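Local atomic coordinates of glutathione S-transferase delta (Bombyx mori, PDB entry 3VK9), a protein that probably transfers glutathione to electrophilic compounds, as a homodimeric delta-class glutathione transferase of the silkmoth. Residues L99-I103 / G104-Q108; R109-D112 / Y113-Q117; K128-K131 / V132-A135; Q137-D140 / K141-E144; D172-F175 / K176-A179. All blocks are in the same frame, centred on the assembly; numbering follows the deposited sequence. Where two conformers were deposited one is given.

Interaction 1: L99-I103 / G104-Q108; sequences LYFDI and GTLYQ
T105 and L106 approach the ring of F101 obliquely: CE1 lies 3.8 Å from T105 CG2, and on the far flank of the ring CE2 lies 3.8 Å from L106 CD1. F142 of helix 126-142 meets the same ring edge-to-face, and the Y100 ring stacks on Y100 of the second subunit. The motif is a wider pi-type turn at 104-106 within helix 89-119 of the all-helical C-terminal part of the glutathione transferase fold. Its evidence is in the backbone: F101 O accepts from both T105 N and L106 N, and D102 O receives Y107 N at 2.8 Å, a five-residue step. CG of F101 stands anti to its backbone N (chi1 168°), which carries the ring forward along the helix. The carboxylate of D102 turns to R68, S160 and S164. At the opened turn, a water donates to Y100 O at 2.6 Å and accepts from T105 OG1 at 2.7 Å, while that hydroxyl also bonds Q51 of the second subunit.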
loop_
_atom_site.group_PDB
_atom_site.type_symbol
_atom_site.label_atom_id
_atom_site.label_comp_id
_atom_site.label_asym_id
_atom_site.label_seq_id
_atom_site.Cartn_x
_atom_site.Cartn_y
_atom_site.Cartn_z
ATOM N N LEU A 99 7.568 -1.298 0.011
ATOM C CA LEU A 99 6.441 -1.294 0.947
ATOM C C LEU A 99 5.097 -1.457 0.222
ATOM O O LEU A 99 4.244 -2.229 0.662
ATOM C CB LEU A 99 6.457 -0.046 1.846
ATOM C CG LEU A 99 7.578 0.010 2.903
ATOM C CD1 LEU A 99 7.641 1.398 3.568
ATOM C CD2 LEU A 99 7.424 -1.111 3.937
ATOM N N TYR A 100 4.923 -0.750 -0.897
ATOM C CA TYR A 100 3.705 -0.882 -1.692
ATOM C C TYR A 100 3.588 -2.247 -2.379
ATOM O O TYR A 100 2.493 -2.800 -2.498
ATOM C CB TYR A 100 3.558 0.289 -2.663
ATOM C CG TYR A 100 3.189 1.533 -1.913
ATOM C CD1 TYR A 100 1.890 1.694 -1.427
ATOM C CD2 TYR A 100 4.137 2.520 -1.631
ATOM C CE1 TYR A 100 1.523 2.802 -0.719
ATOM C CE2 TYR A 100 3.774 3.657 -0.901
ATOM C CZ TYR A 100 2.459 3.780 -0.456
ATOM O OH TYR A 100 2.043 4.861 0.265
ATOM N N PHE A 101 4.723 -2.802 -2.784
ATOM C CA PHE A 101 4.772 -4.178 -3.279
ATOM C C PHE A 101 4.276 -5.143 -2.200
ATOM O O PHE A 101 3.498 -6.056 -2.468
ATOM C CB PHE A 101 6.203 -4.534 -3.676
ATOM C CG PHE A 101 6.421 -6.002 -3.919
ATOM C CD1 PHE A 101 5.964 -6.610 -5.098
ATOM C CD2 PHE A 101 7.121 -6.774 -2.994
ATOM C CE1 PHE A 101 6.185 -7.967 -5.335
ATOM C CE2 PHE A 101 7.339 -8.135 -3.215
ATOM C CZ PHE A 101 6.862 -8.729 -4.394
ATOM N N ASP A 102 4.753 -4.940 -0.978
ATOM C CA ASP A 102 4.350 -5.755 0.159
ATOM C C ASP A 102 2.822 -5.741 0.375
ATOM O O ASP A 102 2.169 -6.794 0.326
ATOM C CB ASP A 102 5.080 -5.300 1.432
ATOM C CG ASP A 102 4.723 -6.156 2.644
ATOM O OD1 ASP A 102 4.561 -7.395 2.458
ATOM O OD2 ASP A 102 4.601 -5.586 3.758
ATOM N N ILE A 103 2.238 -4.566 0.591
ATOM C CA ILE A 103 0.798 -4.514 0.869
ATOM C C ILE A 103 -0.086 -4.894 -0.342
ATOM O O ILE A 103 -1.029 -5.668 -0.206
ATOM C CB ILE A 103 0.357 -3.137 1.426
ATOM C CG1 ILE A 103 -1.103 -3.206 1.902
ATOM C CG2 ILE A 103 0.566 -2.033 0.383
ATOM C CD1 ILE A 103 -1.580 -1.979 2.703
ATOM N N GLY A 104 0.229 -4.354 -1.513
ATOM C CA GLY A 104 -0.639 -4.486 -2.675
ATOM C C GLY A 104 -0.459 -5.752 -3.485
ATOM O O GLY A 104 -1.350 -6.168 -4.228
ATOM N N THR A 105 0.697 -6.377 -3.337
ATOM C CA THR A 105 0.997 -7.545 -4.141
ATOM C C THR A 105 1.287 -8.789 -3.311
ATOM O O THR A 105 0.495 -9.729 -3.320
ATOM C CB THR A 105 2.165 -7.283 -5.119
ATOM O OG1 THR A 105 1.818 -6.194 -5.990
ATOM C CG2 THR A 105 2.468 -8.534 -5.962
ATOM N N LEU A 106 2.401 -8.800 -2.586
ATOM C CA LEU A 106 2.812 -10.019 -1.897
ATOM C C LEU A 106 1.818 -10.419 -0.813
ATOM O O LEU A 106 1.253 -11.519 -0.844
ATOM C CB LEU A 106 4.235 -9.908 -1.331
ATOM C CG LEU A 106 4.862 -11.269 -1.005
ATOM C CD1 LEU A 106 6.292 -11.339 -1.496
ATOM C CD2 LEU A 106 4.770 -11.610 0.490
ATOM N N TYR A 107 1.586 -9.531 0.139
ATOM C CA TYR A 107 0.720 -9.910 1.237
ATOM C C TYR A 107 -0.740 -10.008 0.786
ATOM O O TYR A 107 -1.491 -10.858 1.251
ATOM C CB TYR A 107 0.891 -8.988 2.452
ATOM C CG TYR A 107 0.114 -9.512 3.630
ATOM C CD1 TYR A 107 0.627 -10.525 4.420
ATOM C CD2 TYR A 107 -1.149 -9.036 3.918
ATOM C CE1 TYR A 107 -0.095 -11.043 5.483
ATOM C CE2 TYR A 107 -1.883 -9.550 4.988
ATOM C CZ TYR A 107 -1.343 -10.550 5.765
ATOM O OH TYR A 107 -2.055 -11.062 6.827
ATOM N N GLN A 108 -1.131 -9.168 -0.159
ATOM C CA GLN A 108 -2.486 -9.236 -0.687
ATOM C C GLN A 108 -2.739 -10.595 -1.324
ATOM O O GLN A 108 -3.767 -11.214 -1.095
ATOM C CB GLN A 108 -2.723 -8.119 -1.708
ATOM C CG GLN A 108 -4.139 -8.081 -2.233
ATOM C CD GLN A 108 -5.144 -7.784 -1.131
ATOM O OE1 GLN A 108 -5.098 -6.721 -0.496
ATOM N NE2 GLN A 108 -6.046 -8.732 -0.883
HETATM O O HOH W 1 1.730 -3.698 -4.848
#

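Interaction 2: R109-D112 / Y113-Q117; sequences RFSD and YFYPQ
F110 lies beside F114, the two side chains pointing the same way, and both have CG anti to the backbone N (chi1 170° for F110), the setting that brings their rings together one helical turn apart. The planes are 29° from parallel but slid so far that overlap is slight, with centroids 5.1 Å apart. What sits over the F110 face is instead F114 CB, a CH-pi contact at 4.0 Å from the ring centroid. Y115 is turned differently, with CG beside its backbone N; its side chain crosses that of F110 at about a right angle, and the edge of F110 faces the Y115 ring in a T-shaped pair, planes 69° apart. These three form an aromatic cluster near the end of helix 89-119, and F206 of helix 195-213 packs against both F114 and Y115. S111 OG reaches the edge of the Y115 ring, 3.2 Å from CD2, whereas the Y115 hydroxyl bonds that of Y107. Past the cluster the helix kinks at P116, whose CG rests 3.2 Å from D112 O. Q117 lays NE2 over the centre of the Y113 ring, and the same nitrogen bonds Y113 O at 2.9 Å from above the carbonyl plane.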
loop_
_atom_site.group_PDB
_atom_site.type_symbol
_atom_site.label_atom_id
_atom_site.label_comp_id
_atom_site.label_asym_id
_atom_site.label_seq_id
_atom_site.Cartn_x
_atom_site.Cartn_y
_atom_site.Cartn_z
ATOM N N ARG A 109 -1.791 -11.054 -2.130
ATOM C CA ARG A 109 -1.958 -12.315 -2.829
ATOM C C ARG A 109 -1.982 -13.455 -1.844
ATOM O O ARG A 109 -2.793 -14.372 -1.980
ATOM C CB ARG A 109 -0.862 -12.507 -3.880
ATOM C CG ARG A 109 -1.087 -11.593 -5.063
ATOM C CD ARG A 109 0.042 -11.625 -6.048
ATOM N NE ARG A 109 -0.241 -10.719 -7.151
ATOM C CZ ARG A 109 0.332 -10.806 -8.341
ATOM N NH1 ARG A 109 1.202 -11.773 -8.574
ATOM N NH2 ARG A 109 0.024 -9.939 -9.297
ATOM N N PHE A 110 -1.103 -13.381 -0.846
ATOM C CA PHE A 110 -1.050 -14.399 0.189
ATOM C C PHE A 110 -2.349 -14.446 0.963
ATOM O O PHE A 110 -2.913 -15.506 1.155
ATOM C CB PHE A 110 0.115 -14.181 1.160
ATOM C CG PHE A 110 0.057 -15.083 2.378
ATOM C CD1 PHE A 110 0.285 -16.447 2.262
ATOM C CD2 PHE A 110 -0.254 -14.564 3.636
ATOM C CE1 PHE A 110 0.226 -17.294 3.387
ATOM C CE2 PHE A 110 -0.321 -15.396 4.756
ATOM C CZ PHE A 110 -0.076 -16.765 4.630
ATOM N N SER A 111 -2.796 -13.284 1.420
ATOM C CA SER A 111 -4.086 -13.144 2.072
ATOM C C SER A 111 -5.196 -13.781 1.228
ATOM O O SER A 111 -5.984 -14.598 1.734
ATOM C CB SER A 111 -4.373 -11.657 2.314
ATOM O OG SER A 111 -5.627 -11.477 2.934
ATOM N N ASP A 112 -5.252 -13.429 -0.056
ATOM C CA ASP A 112 -6.311 -13.935 -0.946
ATOM C C ASP A 112 -6.301 -15.451 -1.053
ATOM O O ASP A 112 -7.351 -16.105 -1.145
ATOM C CB ASP A 112 -6.209 -13.321 -2.348
ATOM C CG ASP A 112 -6.646 -11.863 -2.380
ATOM O OD1 ASP A 112 -7.231 -11.390 -1.378
ATOM O OD2 ASP A 112 -6.406 -11.191 -3.408
ATOM N N TYR A 113 -5.098 -16.008 -1.039
ATOM C CA TYR A 113 -4.911 -17.438 -1.197
ATOM C C TYR A 113 -5.226 -18.201 0.087
ATOM O O TYR A 113 -5.913 -19.229 0.065
ATOM C CB TYR A 113 -3.454 -17.715 -1.597
ATOM C CG TYR A 113 -3.101 -19.177 -1.565
ATOM C CD1 TYR A 113 -3.713 -20.071 -2.436
ATOM C CD2 TYR A 113 -2.148 -19.667 -0.672
ATOM C CE1 TYR A 113 -3.399 -21.415 -2.421
ATOM C CE2 TYR A 113 -1.820 -21.018 -0.655
ATOM C CZ TYR A 113 -2.450 -21.884 -1.533
ATOM O OH TYR A 113 -2.142 -23.233 -1.534
ATOM N N PHE A 114 -4.720 -17.674 1.200
ATOM C CA PHE A 114 -4.658 -18.406 2.468
ATOM C C PHE A 114 -5.857 -18.250 3.410
ATOM O O PHE A 114 -6.316 -19.228 3.991
ATOM C CB PHE A 114 -3.367 -18.039 3.207
ATOM C CG PHE A 114 -2.997 -18.998 4.309
ATOM C CD1 PHE A 114 -3.021 -20.357 4.095
ATOM C CD2 PHE A 114 -2.612 -18.532 5.558
ATOM C CE1 PHE A 114 -2.673 -21.243 5.109
ATOM C CE2 PHE A 114 -2.258 -19.408 6.570
ATOM C CZ PHE A 114 -2.290 -20.758 6.346
ATOM N N TYR A 115 -6.350 -17.026 3.582
ATOM C CA TYR A 115 -7.350 -16.772 4.620
ATOM C C TYR A 115 -8.741 -17.340 4.325
ATOM O O TYR A 115 -9.475 -17.681 5.251
ATOM C CB TYR A 115 -7.398 -15.286 4.992
ATOM C CG TYR A 115 -6.135 -14.800 5.687
ATOM C CD1 TYR A 115 -5.455 -15.609 6.591
ATOM C CD2 TYR A 115 -5.621 -13.539 5.438
ATOM C CE1 TYR A 115 -4.298 -15.168 7.229
ATOM C CE2 TYR A 115 -4.469 -13.088 6.071
ATOM C CZ TYR A 115 -3.810 -13.908 6.963
ATOM O OH TYR A 115 -2.663 -13.462 7.591
ATOM N N PRO A 116 -9.111 -17.450 3.040
ATOM C CA PRO A 116 -10.314 -18.229 2.734
ATOM C C PRO A 116 -10.198 -19.676 3.225
ATOM O O PRO A 116 -11.195 -20.241 3.674
ATOM C CB PRO A 116 -10.370 -18.200 1.205
ATOM C CG PRO A 116 -9.711 -16.908 0.842
ATOM C CD PRO A 116 -8.612 -16.718 1.860
ATOM N N GLN A 117 -9.007 -20.268 3.140
ATOM C CA GLN A 117 -8.830 -21.649 3.591
ATOM C C GLN A 117 -8.901 -21.761 5.112
ATOM O O GLN A 117 -9.451 -22.721 5.654
ATOM C CB GLN A 117 -7.495 -22.207 3.114
ATOM C CG GLN A 117 -7.216 -22.018 1.637
ATOM C CD GLN A 117 -5.898 -22.657 1.250
ATOM O OE1 GLN A 117 -5.681 -23.842 1.509
ATOM N NE2 GLN A 117 -4.997 -21.871 0.658
#

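Interaction 3: K128-K131 / V132-A135; sequences KNEK and VQEA
N129 and Q133 join by a side-chain hydrogen bond across one helical turn: Q133 NE2 donates to N129 OD1 at 3.0 Å, with an N-H...O angle of 165°. The acceptor lies in the amide plane of Q133 and the two amides are nearly coplanar, 19° apart, although the donor is tilted somewhat from the carbonyl plane of N129. Different first torsions bring the two amides together: N129 CG is anti to its backbone N and leans forward, whereas Q133 CG sits beside its own N and its chain folds back at chi2 (-65°). Each amide also uses its other end, N129 ND2 with Y113 OH and Q133 OE1 with Y178 OH, so the pair bridges helix 89-119 and the loop before helix 179-191.

Among backbone bonds, the regular i to i+4 ladder of an alpha-helix, here helix 126-142 of the C-terminal domain, runs through four successive links, from V132 N to K128 O through A135 N to K131 O.

Charged groups meet more loosely. K131, bent at chi2 and chi4, brings NZ to E134 OE1 at 3.4 Å, a salt bridge whose hydrogen bond is weak; R109 adds a long, weak ion pair to the same oxygen. E130 pairs with K126, and its OE2 approaches Q133 CB at 4.0 Å.

Apolar packing falls to V132, which lies against Y113 and I173, while its CG2 touches the backbone at K128 O, 3.5 Å away.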
loop_
_atom_site.group_PDB
_atom_site.type_symbol
_atom_site.label_atom_id
_atom_site.label_comp_id
_atom_site.label_asym_id
_atom_site.label_seq_id
_atom_site.Cartn_x
_atom_site.Cartn_y
_atom_site.Cartn_z
ATOM N N LYS A 128 -4.919 -18.892 -7.385
ATOM C CA LYS A 128 -4.461 -17.995 -6.330
ATOM C C LYS A 128 -3.074 -18.410 -5.812
ATOM O O LYS A 128 -2.260 -17.557 -5.471
ATOM C CB LYS A 128 -5.488 -17.900 -5.203
ATOM C CG LYS A 128 -6.788 -17.218 -5.607
ATOM C CD LYS A 128 -7.851 -17.356 -4.513
ATOM C CE LYS A 128 -9.211 -16.802 -4.945
ATOM N NZ LYS A 128 -9.129 -15.386 -5.407
ATOM N N ASN A 129 -2.799 -19.716 -5.777
ATOM C CA ASN A 129 -1.464 -20.204 -5.422
ATOM C C ASN A 129 -0.436 -19.629 -6.385
ATOM O O ASN A 129 0.575 -19.064 -5.968
ATOM C CB ASN A 129 -1.398 -21.733 -5.458
ATOM C CG ASN A 129 -0.052 -22.275 -4.973
ATOM O OD1 ASN A 129 1.000 -21.997 -5.560
ATOM N ND2 ASN A 129 -0.083 -23.059 -3.899
ATOM N N GLU A 130 -0.713 -19.762 -7.680
ATOM C CA GLU A 130 0.189 -19.244 -8.703
ATOM C C GLU A 130 0.453 -17.736 -8.583
ATOM O O GLU A 130 1.568 -17.273 -8.828
ATOM C CB GLU A 130 -0.311 -19.612 -10.105
ATOM C CG GLU A 130 -0.054 -21.072 -10.458
ATOM C CD GLU A 130 1.408 -21.475 -10.269
ATOM O OE1 GLU A 130 1.651 -22.566 -9.708
ATOM O OE2 GLU A 130 2.313 -20.706 -10.682
ATOM N N LYS A 131 -0.562 -16.973 -8.195
ATOM C CA LYS A 131 -0.375 -15.540 -8.017
ATOM C C LYS A 131 0.627 -15.279 -6.887
ATOM O O LYS A 131 1.433 -14.351 -6.963
ATOM C CB LYS A 131 -1.714 -14.841 -7.754
ATOM C CG LYS A 131 -2.606 -14.722 -8.990
ATOM C CD LYS A 131 -2.756 -13.265 -9.409
ATOM C CE LYS A 131 -3.220 -13.137 -10.869
ATOM N NZ LYS A 131 -2.114 -13.339 -11.861
ATOM N N VAL A 132 0.584 -16.101 -5.844
ATOM C CA VAL A 132 1.576 -15.983 -4.781
ATOM C C VAL A 132 2.976 -16.357 -5.297
ATOM O O VAL A 132 3.954 -15.679 -4.984
ATOM C CB VAL A 132 1.235 -16.856 -3.558
ATOM C CG1 VAL A 132 2.338 -16.736 -2.507
ATOM C CG2 VAL A 132 -0.101 -16.450 -2.976
ATOM N N GLN A 133 3.063 -17.432 -6.086
ATOM C CA GLN A 133 4.347 -17.831 -6.665
ATOM C C GLN A 133 4.927 -16.659 -7.467
ATOM O O GLN A 133 6.121 -16.369 -7.383
ATOM C CB GLN A 133 4.205 -19.077 -7.564
ATOM C CG GLN A 133 3.582 -20.305 -6.862
ATOM C CD GLN A 133 4.455 -20.866 -5.736
ATOM O OE1 GLN A 133 5.654 -20.587 -5.664
ATOM N NE2 GLN A 133 3.852 -21.667 -4.852
ATOM N N GLU A 134 4.082 -15.986 -8.247
ATOM C CA GLU A 134 4.558 -14.868 -9.070
ATOM C C GLU A 134 5.035 -13.697 -8.202
ATOM O O GLU A 134 5.963 -12.980 -8.564
ATOM C CB GLU A 134 3.468 -14.385 -10.036
ATOM C CG GLU A 134 2.966 -15.436 -11.005
ATOM C CD GLU A 134 1.714 -14.991 -11.760
ATOM O OE1 GLU A 134 1.179 -13.893 -11.459
ATOM O OE2 GLU A 134 1.268 -15.748 -12.657
ATOM N N ALA A 135 4.383 -13.478 -7.066
ATOM C CA ALA A 135 4.847 -12.423 -6.175
ATOM C C ALA A 135 6.247 -12.776 -5.639
ATOM O O ALA A 135 7.133 -11.929 -5.556
ATOM C CB ALA A 135 3.876 -12.221 -5.057
#

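Interaction 4: Q137-D140 / K141-E144; sequences QLLD and KFLE
F142 lies over the backbone of the preceding turn, and its atoms can be traced outward from CB, which is 3.4 Å from L139 O. CG comes next, 3.1 Å from L138 O. The aromatic carbons then spread around that same oxygen, which sits over the ring centre, 3.0 Å above the plane; CD2 also nears L139 CA. At the tip, CZ reaches L138 CB at 3.9 Å. With CG beside the backbone N (chi1 -58°), the ring folds back over the carbonyl that also accepts F142 N, in a nearly straight bond of 171°. R98 of helix 89-119 meets this ring by a cation-pi contact. Helix 126-142 ends here: L143 N makes just weak bonds, to L139 O and D140 O, and E144 N turns back to K141 O at 2.9 Å. L143 CD1 touches L139 CD1 at 3.8 Å, the two leucines crossing beside V149. D140 OD1 accepts from V181 N in helix 179-191.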
loop_
_atom_site.group_PDB
_atom_site.type_symbol
_atom_site.label_atom_id
_atom_site.label_comp_id
_atom_site.label_asym_id
_atom_site.label_seq_id
_atom_site.Cartn_x
_atom_site.Cartn_y
_atom_site.Cartn_z
ATOM N N GLN A 137 8.429 -14.758 -7.117
ATOM C CA GLN A 137 9.359 -14.653 -8.234
ATOM C C GLN A 137 9.832 -13.210 -8.420
ATOM O O GLN A 137 11.009 -12.961 -8.657
ATOM C CB GLN A 137 8.715 -15.183 -9.522
ATOM C CG GLN A 137 8.589 -16.700 -9.539
ATOM C CD GLN A 137 7.452 -17.202 -10.421
ATOM O OE1 GLN A 137 7.017 -16.517 -11.356
ATOM N NE2 GLN A 137 6.960 -18.406 -10.118
ATOM N N LEU A 138 8.911 -12.265 -8.294
ATOM C CA LEU A 138 9.260 -10.842 -8.311
ATOM C C LEU A 138 10.217 -10.492 -7.166
ATOM O O LEU A 138 11.200 -9.766 -7.364
ATOM C CB LEU A 138 8.000 -9.977 -8.236
ATOM C CG LEU A 138 7.128 -9.987 -9.505
ATOM C CD1 LEU A 138 5.774 -9.304 -9.247
ATOM C CD2 LEU A 138 7.849 -9.309 -10.666
ATOM N N LEU A 139 9.947 -11.024 -5.975
ATOM C CA LEU A 139 10.804 -10.749 -4.819
ATOM C C LEU A 139 12.190 -11.317 -5.100
ATOM O O LEU A 139 13.215 -10.683 -4.838
ATOM C CB LEU A 139 10.226 -11.383 -3.544
ATOM C CG LEU A 139 11.026 -11.172 -2.258
ATOM C CD1 LEU A 139 11.391 -9.701 -2.058
ATOM C CD2 LEU A 139 10.274 -11.694 -1.029
ATOM N N ASP A 140 12.200 -12.518 -5.658
ATOM C CA ASP A 140 13.456 -13.202 -5.930
ATOM C C ASP A 140 14.270 -12.380 -6.946
ATOM O O ASP A 140 15.495 -12.299 -6.847
ATOM C CB ASP A 140 13.178 -14.625 -6.415
ATOM C CG ASP A 140 14.437 -15.498 -6.435
ATOM O OD1 ASP A 140 14.949 -15.829 -5.357
ATOM O OD2 ASP A 140 14.888 -15.865 -7.527
ATOM N N LYS A 141 13.588 -11.731 -7.888
ATOM C CA LYS A 141 14.278 -10.870 -8.852
ATOM C C LYS A 141 14.830 -9.618 -8.176
ATOM O O LYS A 141 15.998 -9.269 -8.381
ATOM C CB LYS A 141 13.367 -10.481 -10.020
ATOM C CG LYS A 141 14.014 -10.625 -11.406
ATOM C CD LYS A 141 15.279 -9.790 -11.533
ATOM C CE LYS A 141 15.718 -9.622 -12.988
ATOM N NZ LYS A 141 16.427 -10.822 -13.541
ATOM N N PHE A 142 14.002 -8.953 -7.363
ATOM C CA PHE A 142 14.427 -7.775 -6.602
ATOM C C PHE A 142 15.714 -8.055 -5.825
ATOM O O PHE A 142 16.521 -7.159 -5.599
ATOM C CB PHE A 142 13.350 -7.343 -5.595
ATOM C CG PHE A 142 12.016 -7.024 -6.217
ATOM C CD1 PHE A 142 11.916 -6.685 -7.562
ATOM C CD2 PHE A 142 10.861 -7.079 -5.461
ATOM C CE1 PHE A 142 10.680 -6.408 -8.130
ATOM C CE2 PHE A 142 9.628 -6.800 -6.026
ATOM C CZ PHE A 142 9.543 -6.467 -7.366
ATOM N N LEU A 143 15.885 -9.310 -5.421
ATOM C CA LEU A 143 16.966 -9.713 -4.535
ATOM C C LEU A 143 18.184 -10.226 -5.309
ATOM O O LEU A 143 19.218 -10.558 -4.717
ATOM C CB LEU A 143 16.448 -10.781 -3.557
ATOM C CG LEU A 143 15.540 -10.194 -2.476
ATOM C CD1 LEU A 143 14.852 -11.301 -1.647
ATOM C CD2 LEU A 143 16.351 -9.241 -1.592
ATOM N N GLU A 144 18.078 -10.275 -6.634
ATOM C CA GLU A 144 19.196 -10.766 -7.436
ATOM C C GLU A 144 20.394 -9.829 -7.302
ATOM O O GLU A 144 20.328 -8.650 -7.623
ATOM C CB GLU A 144 18.802 -10.989 -8.903
ATOM C CG GLU A 144 19.954 -11.499 -9.796
ATOM C CD GLU A 144 20.375 -12.938 -9.499
ATOM O OE1 GLU A 144 19.501 -13.779 -9.171
ATOM O OE2 GLU A 144 21.588 -13.235 -9.607
#

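Interaction 5: D172-F175 / K176-A179; sequences DIDF and KKYA
F175 and K176 run side by side and point the same way, with K176 CG 3.9 Å from F175 CE2. The ring owes its place to a first torsion of 58°, which sets CG between the backbone N and carbonyl carbon and lays it close to K176 N. D174 and K177 instead cross at a slant, and K177 CG approaches D174 O at 3.0 Å. D174 centres an inverse gamma turn in the loop joining helices 156-167 and 179-191. At the next bend Y178, the N-cap residue of helix 179-191, gives its N to F175 O at 3.1 Å from above the carbonyl plane, while that oxygen also lies at the edge of the Y178 ring, in its plane; the hydroxyl is turned to helix 126-142, to Q133. A water donates to D174 OD1 at 2.7 Å and accepts from K176 N at 3.0 Å. Across this contact the chain is thus tied by one backbone bond and one water bridge, while D174 OD2 and K177 NZ, 6.2 Å apart, could at most attract each other at a distance.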
loop_
_atom_site.group_PDB
_atom_site.type_symbol
_atom_site.label_atom_id
_atom_site.label_comp_id
_atom_site.label_asym_id
_atom_site.label_seq_id
_atom_site.Cartn_x
_atom_site.Cartn_y
_atom_site.Cartn_z
ATOM N N ASP A 172 1.115 -23.844 2.726
ATOM C CA ASP A 172 1.832 -24.778 1.869
ATOM C C ASP A 172 2.670 -24.094 0.780
ATOM O O ASP A 172 3.102 -24.736 -0.177
ATOM C CB ASP A 172 0.869 -25.810 1.262
ATOM C CG ASP A 172 -0.085 -25.205 0.232
ATOM O OD1 ASP A 172 -0.149 -23.970 0.096
ATOM O OD2 ASP A 172 -0.790 -25.983 -0.436
ATOM N N ILE A 173 2.912 -22.796 0.928
ATOM C CA ILE A 173 3.755 -22.098 -0.028
ATOM C C ILE A 173 5.222 -22.242 0.364
ATOM O O ILE A 173 5.666 -21.731 1.403
ATOM C CB ILE A 173 3.392 -20.607 -0.137
ATOM C CG1 ILE A 173 1.935 -20.438 -0.581
ATOM C CG2 ILE A 173 4.313 -19.913 -1.112
ATOM C CD1 ILE A 173 1.630 -20.997 -1.964
ATOM N N ASP A 174 5.974 -22.954 -0.465
ATOM C CA ASP A 174 7.387 -23.179 -0.206
ATOM C C ASP A 174 8.175 -22.004 -0.777
ATOM O O ASP A 174 8.581 -22.042 -1.932
ATOM C CB ASP A 174 7.834 -24.486 -0.880
ATOM C CG ASP A 174 9.291 -24.810 -0.620
ATOM O OD1 ASP A 174 9.861 -24.229 0.325
ATOM O OD2 ASP A 174 9.866 -25.647 -1.350
ATOM N N PHE A 175 8.376 -20.954 0.013
ATOM C CA PHE A 175 9.043 -19.751 -0.503
ATOM C C PHE A 175 10.556 -19.899 -0.534
ATOM O O PHE A 175 11.248 -19.177 -1.250
ATOM C CB PHE A 175 8.652 -18.488 0.275
ATOM C CG PHE A 175 8.946 -18.558 1.755
ATOM C CD1 PHE A 175 7.997 -19.043 2.642
ATOM C CD2 PHE A 175 10.161 -18.127 2.254
ATOM C CE1 PHE A 175 8.269 -19.105 4.014
ATOM C CE2 PHE A 175 10.445 -18.189 3.616
ATOM C CZ PHE A 175 9.493 -18.668 4.501
ATOM N N LYS A 176 11.074 -20.820 0.264
ATOM C CA LYS A 176 12.512 -21.046 0.278
ATOM C C LYS A 176 13.035 -21.666 -1.019
ATOM O O LYS A 176 14.257 -21.718 -1.233
ATOM C CB LYS A 176 12.909 -21.890 1.485
ATOM C CG LYS A 176 12.882 -21.101 2.790
ATOM C CD LYS A 176 13.323 -21.970 3.965
ATOM C CE LYS A 176 13.323 -21.195 5.281
ATOM N NZ LYS A 176 13.860 -22.034 6.405
ATOM N N LYS A 177 12.128 -22.138 -1.881
ATOM C CA LYS A 177 12.564 -22.682 -3.178
ATOM C C LYS A 177 13.109 -21.572 -4.073
ATOM O O LYS A 177 13.777 -21.833 -5.075
ATOM C CB LYS A 177 11.449 -23.459 -3.895
ATOM C CG LYS A 177 10.277 -22.620 -4.382
ATOM C CD LYS A 177 9.292 -23.482 -5.176
ATOM C CE LYS A 177 7.994 -22.748 -5.472
ATOM N NZ LYS A 177 7.175 -23.493 -6.472
ATOM N N TYR A 178 12.819 -20.331 -3.706
ATOM C CA TYR A 178 13.405 -19.191 -4.397
ATOM C C TYR A 178 14.709 -18.832 -3.705
ATOM O O TYR A 178 14.706 -18.331 -2.574
ATOM C CB TYR A 178 12.408 -18.025 -4.426
ATOM C CG TYR A 178 11.136 -18.437 -5.123
ATOM C CD1 TYR A 178 10.042 -18.908 -4.404
ATOM C CD2 TYR A 178 11.043 -18.412 -6.513
ATOM C CE1 TYR A 178 8.876 -19.320 -5.050
ATOM C CE2 TYR A 178 9.880 -18.821 -7.168
ATOM C CZ TYR A 178 8.801 -19.272 -6.434
ATOM O OH TYR A 178 7.643 -19.666 -7.086
ATOM N N ALA A 179 15.817 -19.113 -4.393
ATOM C CA ALA A 179 17.151 -19.058 -3.797
ATOM C C ALA A 179 17.510 -17.698 -3.202
ATOM O O ALA A 179 18.032 -17.617 -2.078
ATOM C CB ALA A 179 18.220 -19.519 -4.818
HETATM O O HOH W 2 9.640 -22.435 2.286
#

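How the interactions relate
Interactions 1 and 2 follow one another on helix 89-119, their centres 13 Å apart. Interactions 3 and 4 do likewise on helix 126-142, with 14 Å between centres; interaction 5 comes last along the chain. The two helices pack together: interaction 1 touches both 3 and 4, through A135, L138, L139 and F142, while interaction 2 meets 3 through R109 and Y113. Interaction 5 touches interactions 2, 3 and 4, with D172 bonded to Y113. Four of the contacts thus lie on two packed helices of the C-terminal domain, and the fifth in the loop that leads to helix 179-191. Interaction 1, and L138 of interaction 4, reach the second subunit of the homodimer.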